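PTS-dependent dihydroxyacetone kinase operon regulatory protein (Escherichia coli, PDB 4LRZ) activates the dhaKLM operon from a sigma-70 promoter and represses its own gene, the chain here being its N-terminal part, probably a sensor, with GAF and PAS domains. Local coordinates at residues T18-C23 with M27-W32; A59-A64 with S86-P91. One frame throughout, in Å; residues are numbered along the deposited sequence.

Interaction 1 of 2, residues T18-C23 with M27-W32; sequences TSWERC and MKRETW
Arg29 reaches back from the loop that follows helix 14-26 and sets its guanidinium over one face of the Trp20 indole. NH2 makes the approach, 3.4 Å from Trp20 CZ2 and nearer the rim than the middle of the ring. Arg29 CZ stands 4.9 Å from the centroid of the six-membered ring, 19° off its normal, a cation-pi contact. The two planes are 88° apart, so the guanidinium presents its edge to the ring instead of stacking flat. A bend in the arginine chain at chi3 turns the guanidinium toward the indole. At a separate point, where the loop leaves the helix, Met27 CE lies 3.7 Å from both Cys23 SG and Cys23 CA, brought there by a turn at chi3 (-57°).

Around them, Trp20 NE1 donates to the backbone O of Gln134, and Arg29 makes a further cation-pi contact with Phe136 and a weak hydrogen bond from NH2 to His135 O. Arg29 also pairs through its backbone with Gln138. Residues 134-138, in the loop between strands 128-131 and 143-151, thus bind both the C-terminal half of helix 14-26 and the loop after it, while helix 110-113 meets Cys23 through Glu110.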
loop_
_atom_site.group_PDB
_atom_site.type_symbol
_atom_site.label_atom_id
_atom_site.label_comp_id
_atom_site.label_asym_id
_atom_site.label_seq_id
_atom_site.Cartn_x
_atom_site.Cartn_y
_atom_site.Cartn_z
ATOM N N THR F 18 3.455 27.216 -23.783
ATOM C CA THR F 18 4.861 26.855 -23.678
ATOM C C THR F 18 5.154 25.610 -24.505
ATOM O O THR F 18 6.162 25.558 -25.223
ATOM C CB THR F 18 5.218 26.597 -22.211
ATOM O OG1 THR F 18 4.990 27.809 -21.481
ATOM C CG2 THR F 18 6.668 26.182 -22.055
ATOM N N SER F 19 4.247 24.629 -24.410
ATOM C CA SER F 19 4.315 23.415 -25.204
ATOM C C SER F 19 4.263 23.706 -26.706
ATOM O O SER F 19 5.021 23.128 -27.491
ATOM C CB SER F 19 3.203 22.449 -24.812
ATOM O OG SER F 19 3.144 21.363 -25.731
ATOM N N TRP F 20 3.362 24.602 -27.096
ATOM C CA TRP F 20 3.295 25.082 -28.467
ATOM C C TRP F 20 4.605 25.693 -28.945
ATOM O O TRP F 20 5.011 25.419 -30.058
ATOM C CB TRP F 20 2.191 26.086 -28.616
ATOM C CG TRP F 20 0.810 25.509 -28.660
ATOM C CD1 TRP F 20 0.426 24.213 -28.394
ATOM C CD2 TRP F 20 -0.400 26.238 -28.916
ATOM N NE1 TRP F 20 -0.934 24.093 -28.515
ATOM C CE2 TRP F 20 -1.471 25.313 -28.828
ATOM C CE3 TRP F 20 -0.681 27.583 -29.244
ATOM C CZ2 TRP F 20 -2.815 25.686 -29.059
ATOM C CZ3 TRP F 20 -2.022 27.959 -29.455
ATOM C CH2 TRP F 20 -3.072 27.011 -29.355
ATOM N N GLU F 21 5.272 26.493 -28.109
ATOM C CA GLU F 21 6.595 27.048 -28.485
ATOM C C GLU F 21 7.644 25.964 -28.744
ATOM O O GLU F 21 8.484 26.154 -29.595
ATOM C CB GLU F 21 7.181 28.053 -27.459
ATOM C CG GLU F 21 6.365 29.345 -27.179
ATOM C CD GLU F 21 6.999 30.259 -26.064
ATOM O OE1 GLU F 21 7.819 29.751 -25.229
ATOM O OE2 GLU F 21 6.672 31.489 -26.026
ATOM N N ARG F 22 7.617 24.849 -28.008
ATOM C CA ARG F 22 8.579 23.753 -28.263
ATOM C C ARG F 22 8.250 23.053 -29.579
ATOM O O ARG F 22 9.136 22.743 -30.383
ATOM C CB ARG F 22 8.606 22.746 -27.117
ATOM C CG ARG F 22 9.015 23.338 -25.756
ATOM C CD ARG F 22 9.224 22.214 -24.699
ATOM N NE ARG F 22 7.993 21.493 -24.343
ATOM C CZ ARG F 22 7.160 21.868 -23.366
ATOM N NH1 ARG F 22 7.415 22.961 -22.637
ATOM N NH2 ARG F 22 6.067 21.150 -23.114
ATOM N N CYS F 23 6.959 22.839 -29.798
ATOM C CA CYS F 23 6.459 22.168 -31.005
ATOM C C CYS F 23 6.659 22.984 -32.292
ATOM O O CYS F 23 6.807 22.414 -33.372
ATOM C CB CYS F 23 4.973 21.818 -30.841
ATOM S SG CYS F 23 4.565 20.475 -29.647
ATOM N N MET F 27 7.950 21.206 -36.252
ATOM C CA MET F 27 6.728 20.466 -36.414
ATOM C C MET F 27 5.679 21.441 -36.926
ATOM O O MET F 27 5.675 22.620 -36.568
ATOM C CB MET F 27 6.319 19.924 -35.020
ATOM C CG MET F 27 6.063 18.405 -34.850
ATOM S SD MET F 27 5.299 17.947 -33.186
ATOM C CE MET F 27 6.587 18.683 -32.174
ATOM N N LYS F 28 4.766 20.935 -37.737
ATOM C CA LYS F 28 3.669 21.747 -38.259
ATOM C C LYS F 28 2.325 21.238 -37.727
ATOM O O LYS F 28 2.163 20.045 -37.461
ATOM C CB LYS F 28 3.695 21.731 -39.788
ATOM C CG LYS F 28 5.047 22.157 -40.352
ATOM C CD LYS F 28 5.480 21.285 -41.526
ATOM C CE LYS F 28 5.366 22.009 -42.891
ATOM N NZ LYS F 28 5.292 21.006 -44.029
ATOM N N ARG F 29 1.375 22.163 -37.595
ATOM C CA ARG F 29 0.024 21.886 -37.129
ATOM C C ARG F 29 -0.779 20.955 -38.041
ATOM O O ARG F 29 -1.629 20.204 -37.561
ATOM C CB ARG F 29 -0.734 23.199 -36.878
ATOM C CG ARG F 29 -0.155 24.019 -35.698
ATOM C CD ARG F 29 -0.948 25.279 -35.365
ATOM N NE ARG F 29 -1.483 25.306 -33.993
ATOM C CZ ARG F 29 -2.561 24.635 -33.577
ATOM N NH1 ARG F 29 -3.217 23.840 -34.426
ATOM N NH2 ARG F 29 -2.981 24.737 -32.314
ATOM N N GLU F 30 -0.535 20.975 -39.344
ATOM C CA GLU F 30 -1.442 20.219 -40.227
ATOM C C GLU F 30 -0.941 18.854 -40.649
ATOM O O GLU F 30 -1.653 18.153 -41.328
ATOM C CB GLU F 30 -1.871 21.010 -41.476
ATOM C CG GLU F 30 -1.533 22.499 -41.449
ATOM C CD GLU F 30 -0.027 22.739 -41.385
ATOM O OE1 GLU F 30 0.711 22.046 -42.135
ATOM O OE2 GLU F 30 0.400 23.604 -40.575
ATOM N N THR F 31 0.277 18.476 -40.290
ATOM C CA THR F 31 0.795 17.211 -40.792
ATOM C C THR F 31 0.424 16.071 -39.870
ATOM O O THR F 31 0.254 16.264 -38.650
ATOM C CB THR F 31 2.313 17.227 -40.997
ATOM O OG1 THR F 31 2.949 17.715 -39.805
ATOM C CG2 THR F 31 2.711 18.124 -42.258
ATOM N N TRP F 32 0.284 14.885 -40.457
ATOM C CA TRP F 32 0.041 13.662 -39.698
ATOM C C TRP F 32 0.469 12.514 -40.567
ATOM O O TRP F 32 0.162 12.483 -41.756
ATOM C CB TRP F 32 -1.445 13.517 -39.303
ATOM C CG TRP F 32 -1.713 12.473 -38.234
ATOM C CD1 TRP F 32 -2.093 11.173 -38.433
ATOM C CD2 TRP F 32 -1.624 12.649 -36.805
ATOM N NE1 TRP F 32 -2.261 10.529 -37.219
ATOM C CE2 TRP F 32 -1.981 11.406 -36.204
ATOM C CE3 TRP F 32 -1.308 13.738 -35.975
ATOM C CZ2 TRP F 32 -2.000 11.211 -34.811
ATOM C CZ3 TRP F 32 -1.333 13.542 -34.577
ATOM C CH2 TRP F 32 -1.682 12.284 -34.018
#

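Interaction 2 of 2, residues A59-A64 with S86-P91; sequences AALEDA and SRNGDP
Asn88, near the end of strand 84-89, an outermost strand of its sheet within this chain, points its side chain at helix 51-66 and meets Leu61, which points back at the strand. The two side chains cross at a slant, the amide lying partly along the leucine and partly against the helix backbone. The amide carbon CG of Asn88 is 4.3 Å from Leu61 CB and equally 4.3 Å from Leu61 O. Asn88 CG stands between its own backbone N and carbonyl carbon (chi1 70°), which turns the amide across the gap toward the helix. One terminal atom of the Asn88 amide lies 3.3 Å from Leu61 O, modelled as OD1 although the amide is probably turned over.

The leucine continues past the amide onto Ile77 of strand 74-79 and Ile181 of helix 174-211, so its branch belongs to the hydrophobic layer between sheet and helices of the GAF domain. Glu62 adds a thin margin, its CB directed away from the strand; its carboxylate instead forms a salt bridge outside this contact, with a basic side chain of another protein's chain. Beyond Asn88 the strand ends at Gly89, whose backbone angles (phi 119°) by themselves favour glycine, and Asp90 then acts as N-cap of helix 91-99, with OD2 also bonded to Thr93.

Chemically, this is a polar-on-apolar contact with one undecided polar link. With the amide turned back, its NH2 group would face the Leu61 carbonyl and could form a hydrogen bond there, while the other end would rest against leucine carbons.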
loop_
_atom_site.group_PDB
_atom_site.type_symbol
_atom_site.label_atom_id
_atom_site.label_comp_id
_atom_site.label_asym_id
_atom_site.label_seq_id
_atom_site.Cartn_x
_atom_site.Cartn_y
_atom_site.Cartn_z
ATOM N N ALA F 59 -5.706 -4.401 -14.621
ATOM C CA ALA F 59 -6.826 -4.790 -13.742
ATOM C C ALA F 59 -7.681 -3.568 -13.373
ATOM O O ALA F 59 -8.933 -3.616 -13.432
ATOM C CB ALA F 59 -6.314 -5.512 -12.473
ATOM N N ALA F 60 -6.986 -2.483 -13.015
ATOM C CA ALA F 60 -7.590 -1.229 -12.593
ATOM C C ALA F 60 -8.408 -0.571 -13.723
ATOM O O ALA F 60 -9.509 0.011 -13.509
ATOM C CB ALA F 60 -6.490 -0.291 -12.129
ATOM N N LEU F 61 -7.854 -0.681 -14.925
ATOM C CA LEU F 61 -8.457 -0.134 -16.125
ATOM C C LEU F 61 -9.653 -0.934 -16.607
ATOM O O LEU F 61 -10.645 -0.341 -17.026
ATOM C CB LEU F 61 -7.401 0.042 -17.235
ATOM C CG LEU F 61 -6.975 1.493 -17.438
ATOM C CD1 LEU F 61 -6.700 2.207 -16.172
ATOM C CD2 LEU F 61 -5.748 1.666 -18.406
ATOM N N GLU F 62 -9.536 -2.251 -16.647
ATOM C CA GLU F 62 -10.722 -3.120 -16.817
ATOM C C GLU F 62 -11.877 -2.752 -15.899
ATOM O O GLU F 62 -13.009 -2.643 -16.366
ATOM C CB GLU F 62 -10.402 -4.621 -16.626
ATOM C CG GLU F 62 -9.505 -5.091 -17.778
ATOM C CD GLU F 62 -8.669 -6.304 -17.437
ATOM O OE1 GLU F 62 -7.759 -6.645 -18.258
ATOM O OE2 GLU F 62 -8.938 -6.921 -16.365
ATOM N N ASP F 63 -11.580 -2.564 -14.617
ATOM C CA ASP F 63 -12.584 -2.159 -13.653
ATOM C C ASP F 63 -13.155 -0.761 -13.949
ATOM O O ASP F 63 -14.354 -0.540 -13.785
ATOM C CB ASP F 63 -12.026 -2.232 -12.226
ATOM C CG ASP F 63 -11.732 -3.694 -11.760
ATOM O OD1 ASP F 63 -11.404 -3.888 -10.568
ATOM O OD2 ASP F 63 -11.829 -4.666 -12.562
ATOM N N ALA F 64 -12.320 0.182 -14.385
ATOM C CA ALA F 64 -12.824 1.543 -14.591
ATOM C C ALA F 64 -13.801 1.456 -15.735
ATOM O O ALA F 64 -14.859 2.059 -15.681
ATOM C CB ALA F 64 -11.709 2.554 -14.910
ATOM N N SER F 86 -0.848 -0.738 -23.216
ATOM C CA SER F 86 -2.149 -1.421 -23.278
ATOM C C SER F 86 -3.286 -0.433 -23.510
ATOM O O SER F 86 -3.216 0.732 -23.087
ATOM C CB SER F 86 -2.392 -2.131 -21.957
ATOM O OG SER F 86 -3.241 -3.264 -22.129
ATOM N N ARG F 87 -4.332 -0.906 -24.180
ATOM C CA ARG F 87 -5.526 -0.118 -24.445
ATOM C C ARG F 87 -6.793 -0.921 -24.117
ATOM O O ARG F 87 -6.841 -2.118 -24.358
ATOM C CB ARG F 87 -5.563 0.254 -25.936
ATOM C CG ARG F 87 -4.328 0.998 -26.421
ATOM C CD ARG F 87 -3.758 0.400 -27.701
ATOM N NE ARG F 87 -4.762 0.344 -28.730
ATOM C CZ ARG F 87 -5.379 -0.767 -29.113
ATOM N NH1 ARG F 87 -5.063 -1.957 -28.568
ATOM N NH2 ARG F 87 -6.293 -0.681 -30.061
ATOM N N ASN F 88 -7.830 -0.278 -23.615
ATOM C CA ASN F 88 -9.110 -0.966 -23.492
ATOM C C ASN F 88 -10.194 0.075 -23.502
ATOM O O ASN F 88 -9.872 1.264 -23.643
ATOM C CB ASN F 88 -9.182 -1.892 -22.256
ATOM C CG ASN F 88 -9.216 -1.128 -20.979
ATOM O OD1 ASN F 88 -10.066 -1.351 -20.114
ATOM N ND2 ASN F 88 -8.311 -0.202 -20.847
ATOM N N GLY F 89 -11.461 -0.350 -23.406
ATOM C CA GLY F 89 -12.577 0.584 -23.541
ATOM C C GLY F 89 -13.482 0.227 -24.719
ATOM O O GLY F 89 -13.624 -0.937 -25.085
ATOM N N ASP F 90 -14.103 1.228 -25.312
ATOM C CA ASP F 90 -15.087 0.973 -26.338
ATOM C C ASP F 90 -14.451 0.583 -27.677
ATOM O O ASP F 90 -13.632 1.330 -28.220
ATOM C CB ASP F 90 -15.978 2.200 -26.510
ATOM C CG ASP F 90 -16.838 2.115 -27.736
ATOM O OD1 ASP F 90 -17.734 1.260 -27.778
ATOM O OD2 ASP F 90 -16.629 2.910 -28.664
ATOM N N PRO F 91 -14.831 -0.587 -28.204
ATOM C CA PRO F 91 -14.329 -1.144 -29.486
ATOM C C PRO F 91 -14.239 -0.116 -30.645
ATOM O O PRO F 91 -13.144 0.082 -31.261
ATOM C CB PRO F 91 -15.323 -2.276 -29.800
ATOM C CG PRO F 91 -15.894 -2.699 -28.432
ATOM C CD PRO F 91 -15.801 -1.485 -27.520
#

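Interactions 1 and 2 follow one another along the chain and do not touch: their centres are 30 Å apart and their nearest atoms about 13 Å. Interaction 1 joins helix 14-26 to the loop that follows it, its centre about 37 Å from the centre of the chain, whereas interaction 2 joins strand 84-89, one of the two outermost strands of the GAF sheet in this chain, to helix 51-66. No other chain of the assembly touches 18-23 or 27-32, but helix 51-66 faces partners: the chain of another protein meets Ala59, Glu62 and Asp63, Arg183 of the second subunit pairs with Asp63, and a bound ADP lies about 7 Å from the Glu62 side chain.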